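Local coordinates for protein kojibiose phosphorylase (Gut metagenome, PDB 6W0P) that is a carbohydrate-active enzyme of glycoside hydrolase family 65, with a catalytic domain expected to form an (alpha/alpha)6 barrel, at residues Asp583-Phe595 and Tyr613-Ile627. Residues are numbered along the deposited sequence; the frame is centred on the assembly and turned at random.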
# COMPACT_ATOMS: atom_id res chain seq x y z
N ASP A 583 12.10 -11.05 15.58
CA ASP A 583 13.56 -10.78 15.50
C ASP A 583 14.15 -11.63 14.37
O ASP A 583 15.33 -11.98 14.43
CB ASP A 583 14.19 -11.01 16.87
CG ASP A 583 14.25 -12.46 17.30
OD1 ASP A 583 13.56 -13.30 16.67
OD2 ASP A 583 15.00 -12.72 18.25
N ILE A 584 13.32 -11.99 13.39
CA ILE A 584 13.74 -12.70 12.15
C ILE A 584 14.19 -11.62 11.17
O ILE A 584 13.42 -10.67 10.95
CB ILE A 584 12.59 -13.53 11.57
CG1 ILE A 584 12.07 -14.59 12.55
CG2 ILE A 584 13.00 -14.15 10.26
CD1 ILE A 584 10.69 -15.07 12.22
N ILE A 585 15.37 -11.80 10.59
CA ILE A 585 16.06 -10.82 9.71
C ILE A 585 16.13 -11.41 8.29
O ILE A 585 16.40 -12.64 8.13
CB ILE A 585 17.45 -10.51 10.29
CG1 ILE A 585 17.33 -9.73 11.60
CG2 ILE A 585 18.32 -9.77 9.30
CD1 ILE A 585 18.54 -9.92 12.49
N LYS A 586 15.88 -10.56 7.30
CA LYS A 586 15.86 -11.01 5.89
C LYS A 586 17.30 -11.22 5.41
O LYS A 586 17.56 -12.22 4.76
CB LYS A 586 15.12 -9.98 5.04
CG LYS A 586 14.98 -10.34 3.57
CD LYS A 586 14.31 -9.20 2.84
CE LYS A 586 14.32 -9.33 1.34
NZ LYS A 586 13.36 -10.39 0.97
N GLN A 587 18.19 -10.29 5.70
CA GLN A 587 19.51 -10.25 5.04
C GLN A 587 20.44 -9.40 5.89
O GLN A 587 20.00 -8.75 6.83
CB GLN A 587 19.34 -9.71 3.62
CG GLN A 587 18.90 -8.24 3.56
CD GLN A 587 18.47 -7.83 2.16
OE1 GLN A 587 17.33 -8.03 1.77
NE2 GLN A 587 19.37 -7.22 1.40
N PRO A 588 21.74 -9.40 5.60
CA PRO A 588 22.68 -8.60 6.38
C PRO A 588 22.24 -7.14 6.52
O PRO A 588 21.95 -6.49 5.53
CB PRO A 588 23.98 -8.73 5.57
CG PRO A 588 23.84 -10.08 4.91
CD PRO A 588 22.37 -10.18 4.52
N ASP A 589 22.21 -6.66 7.76
CA ASP A 589 21.95 -5.24 8.08
C ASP A 589 23.18 -4.73 8.85
O ASP A 589 24.05 -4.12 8.22
CB ASP A 589 20.58 -5.14 8.76
CG ASP A 589 19.97 -3.76 8.74
OD1 ASP A 589 20.66 -2.84 9.23
OD2 ASP A 589 18.81 -3.62 8.22
N VAL A 590 23.31 -5.09 10.13
CA VAL A 590 24.56 -4.82 10.91
C VAL A 590 25.74 -5.45 10.16
O VAL A 590 26.79 -4.78 10.00
CB VAL A 590 24.45 -5.34 12.35
CG1 VAL A 590 25.81 -5.38 13.04
CG2 VAL A 590 23.45 -4.54 13.15
N LEU A 591 25.60 -6.71 9.75
CA LEU A 591 26.70 -7.51 9.14
C LEU A 591 27.04 -6.94 7.76
O LEU A 591 28.18 -7.14 7.29
CB LEU A 591 26.29 -8.98 9.07
CG LEU A 591 26.24 -9.73 10.40
CD1 LEU A 591 26.25 -11.24 10.16
CD2 LEU A 591 27.40 -9.34 11.32
N MET A 592 26.09 -6.24 7.13
CA MET A 592 26.35 -5.52 5.87
C MET A 592 27.36 -4.39 6.11
O MET A 592 28.35 -4.34 5.40
CB MET A 592 25.06 -4.93 5.29
CG MET A 592 25.23 -4.50 3.87
SD MET A 592 25.50 -5.96 2.82
CE MET A 592 26.22 -5.18 1.38
N PHE A 593 27.15 -3.48 7.07
CA PHE A 593 28.12 -2.36 7.21
C PHE A 593 29.43 -2.91 7.78
O PHE A 593 30.47 -2.38 7.48
CB PHE A 593 27.53 -1.15 7.94
CG PHE A 593 27.36 -1.30 9.43
CD1 PHE A 593 28.44 -1.17 10.28
CD2 PHE A 593 26.10 -1.49 9.97
CE1 PHE A 593 28.29 -1.28 11.65
CE2 PHE A 593 25.94 -1.57 11.34
CZ PHE A 593 27.04 -1.47 12.18
N MET A 594 29.38 -3.99 8.56
CA MET A 594 30.59 -4.61 9.11
C MET A 594 31.39 -5.23 7.95
O MET A 594 32.61 -5.04 7.92
CB MET A 594 30.22 -5.62 10.19
CG MET A 594 29.65 -4.92 11.42
SD MET A 594 29.63 -5.90 12.94
CE MET A 594 31.36 -5.75 13.39
N PHE A 595 30.72 -5.82 6.95
CA PHE A 595 31.39 -6.32 5.72
C PHE A 595 32.03 -5.15 4.95
O PHE A 595 33.20 -5.27 4.56
CB PHE A 595 30.40 -7.04 4.81
CG PHE A 595 30.90 -7.27 3.41
CD1 PHE A 595 31.88 -8.22 3.16
CD2 PHE A 595 30.33 -6.62 2.33
CE1 PHE A 595 32.33 -8.46 1.88
CE2 PHE A 595 30.78 -6.86 1.04
CZ PHE A 595 31.78 -7.77 0.82
N TYR A 613 23.47 -12.21 15.04
CA TYR A 613 22.62 -11.92 13.86
C TYR A 613 22.52 -13.08 12.86
O TYR A 613 21.41 -13.23 12.31
CB TYR A 613 23.09 -10.62 13.20
CG TYR A 613 22.73 -9.40 14.02
CD1 TYR A 613 21.41 -9.04 14.22
CD2 TYR A 613 23.71 -8.63 14.61
CE1 TYR A 613 21.08 -7.93 14.99
CE2 TYR A 613 23.39 -7.51 15.36
CZ TYR A 613 22.08 -7.17 15.56
OH TYR A 613 21.80 -6.07 16.32
N GLU A 614 23.58 -13.85 12.62
CA GLU A 614 23.52 -14.98 11.66
C GLU A 614 22.35 -15.91 12.02
O GLU A 614 21.57 -16.24 11.13
CB GLU A 614 24.86 -15.73 11.58
CG GLU A 614 24.89 -16.86 10.56
CD GLU A 614 24.03 -18.09 10.84
OE1 GLU A 614 24.13 -18.62 11.94
OE2 GLU A 614 23.20 -18.49 9.93
N PRO A 615 22.16 -16.41 13.27
CA PRO A 615 21.06 -17.34 13.57
C PRO A 615 19.63 -16.75 13.59
O PRO A 615 18.67 -17.52 13.59
CB PRO A 615 21.41 -17.93 14.95
CG PRO A 615 22.37 -16.93 15.58
CD PRO A 615 23.06 -16.21 14.43
N ARG A 616 19.51 -15.42 13.58
CA ARG A 616 18.22 -14.71 13.38
C ARG A 616 17.96 -14.41 11.90
O ARG A 616 16.90 -13.83 11.61
CB ARG A 616 18.22 -13.42 14.20
CG ARG A 616 18.35 -13.67 15.69
CD ARG A 616 18.26 -12.41 16.52
NE ARG A 616 17.90 -12.72 17.89
CZ ARG A 616 18.76 -13.20 18.80
NH1 ARG A 616 20.02 -13.45 18.47
NH2 ARG A 616 18.34 -13.44 20.03
N THR A 617 18.87 -14.75 10.99
CA THR A 617 18.81 -14.32 9.57
C THR A 617 18.25 -15.47 8.70
O THR A 617 18.82 -16.57 8.69
CB THR A 617 20.15 -13.82 9.06
OG1 THR A 617 20.58 -12.79 9.95
CG2 THR A 617 20.05 -13.31 7.64
N LEU A 618 17.14 -15.20 8.01
CA LEU A 618 16.43 -16.19 7.17
C LEU A 618 17.25 -16.48 5.93
O LEU A 618 17.18 -17.61 5.45
CB LEU A 618 15.05 -15.60 6.84
CG LEU A 618 13.94 -16.58 6.51
CD1 LEU A 618 13.70 -17.55 7.64
CD2 LEU A 618 12.67 -15.81 6.21
N HIS A 619 18.04 -15.53 5.44
CA HIS A 619 18.89 -15.70 4.24
C HIS A 619 17.95 -15.74 3.03
O HIS A 619 18.22 -16.56 2.12
CB HIS A 619 19.78 -16.96 4.31
CG HIS A 619 20.68 -16.96 5.49
ND1 HIS A 619 21.64 -15.98 5.68
CD2 HIS A 619 20.70 -17.74 6.60
CE1 HIS A 619 22.22 -16.17 6.85
NE2 HIS A 619 21.67 -17.24 7.42
N GLU A 620 16.89 -14.91 3.04
CA GLU A 620 15.91 -14.84 1.93
C GLU A 620 16.70 -14.48 0.68
O GLU A 620 16.99 -15.41 -0.12
CB GLU A 620 14.76 -13.86 2.21
CG GLU A 620 13.47 -14.54 2.66
CD GLU A 620 12.18 -13.76 2.42
OE1 GLU A 620 11.08 -14.29 2.76
OE2 GLU A 620 12.26 -12.64 1.86
N SER A 621 17.15 -13.22 0.62
CA SER A 621 17.83 -12.62 -0.55
C SER A 621 19.04 -13.44 -1.00
O SER A 621 19.71 -14.14 -0.18
CB SER A 621 18.22 -11.20 -0.28
OG SER A 621 19.14 -11.16 0.78
N SER A 622 19.33 -13.31 -2.29
CA SER A 622 20.53 -13.91 -2.93
C SER A 622 21.77 -13.20 -2.37
O SER A 622 22.87 -13.68 -2.62
CB SER A 622 20.42 -13.85 -4.44
OG SER A 622 20.08 -12.55 -4.90
N LEU A 623 21.56 -12.13 -1.60
CA LEU A 623 22.60 -11.22 -1.06
C LEU A 623 23.23 -11.81 0.22
O LEU A 623 24.41 -11.51 0.51
CB LEU A 623 21.91 -9.89 -0.77
CG LEU A 623 21.67 -8.98 -1.99
CD1 LEU A 623 20.53 -9.51 -2.88
CD2 LEU A 623 21.36 -7.56 -1.54
N SER A 624 22.49 -12.66 0.94
CA SER A 624 22.79 -13.02 2.35
C SER A 624 23.87 -14.09 2.46
O SER A 624 24.81 -13.91 3.22
CB SER A 624 21.55 -13.41 3.08
OG SER A 624 21.85 -13.74 4.42
N PRO A 625 23.79 -15.25 1.77
CA PRO A 625 24.74 -16.34 1.99
C PRO A 625 26.22 -15.97 1.83
O PRO A 625 27.03 -16.42 2.62
CB PRO A 625 24.33 -17.38 0.93
CG PRO A 625 22.84 -17.14 0.75
CD PRO A 625 22.73 -15.64 0.82
N SER A 626 26.55 -15.17 0.81
CA SER A 626 27.94 -14.78 0.48
C SER A 626 28.53 -13.87 1.57
O SER A 626 29.73 -13.98 1.87
CB SER A 626 28.02 -14.14 -0.92
OG SER A 626 27.35 -12.89 -0.98
N ILE A 627 27.74 -12.96 2.13
CA ILE A 627 28.22 -11.99 3.16
C ILE A 627 28.56 -12.79 4.42
O ILE A 627 29.63 -12.57 4.99
CB ILE A 627 27.16 -10.93 3.44
CG1 ILE A 627 26.85 -10.11 2.19
CG2 ILE A 627 27.59 -10.05 4.59
CD1 ILE A 627 28.07 -9.48 1.61
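I585 and T617 pair their backbones in a single parallel beta bridge between the loops that lead into helices 590-596 and 624-634, within the central catalytic domain, an (alpha/alpha)6 barrel as in family 65 relatives. I585 N gives its hydrogen to R616 O (2.7 Å), and I585 O accepts L618 N at 2.7 Å. From this bridge the I585 side chain turns to the Y613 ring: CG1 lies beside the backbone N (chi1 -68°), and CD1 reaches the ring edge, 3.5 Å from Y613 CD1. V590 CG2 approaches the ring obliquely, 3.7 Å from Y613 CE2, while the Y613 hydroxyl is hydrogen-bonded to F546 O. Further along, I627 of helix 624-634 packs against P588 and against F595 of helix 590-596. Its CB sits 3.7 Å from P588 CG, and its CD1 lies over one face of the F595 ring in a CH-pi contact, 3.8 Å from the centroid; Y355 of helix 351-361 also touches I627. A salt bridge lies to each side of the bridged pair along the chain. K586 points its CB away, yet its chain bends at the last torsion to bring NZ within 2.7 Å of OE2 of the poorly ordered E620. The other joins D583 to R616 at the contact between subunits: Q463 of the second subunit bonds D583 OD2 through NE2 and R616 NH2 through OE1, and D583 OD2 also accepts H557 ND1. R616 NE, with the acceptor near its guanidinium plane, meets D583 OD2 at 2.9 Å from above the carboxylate, 56° out of its plane.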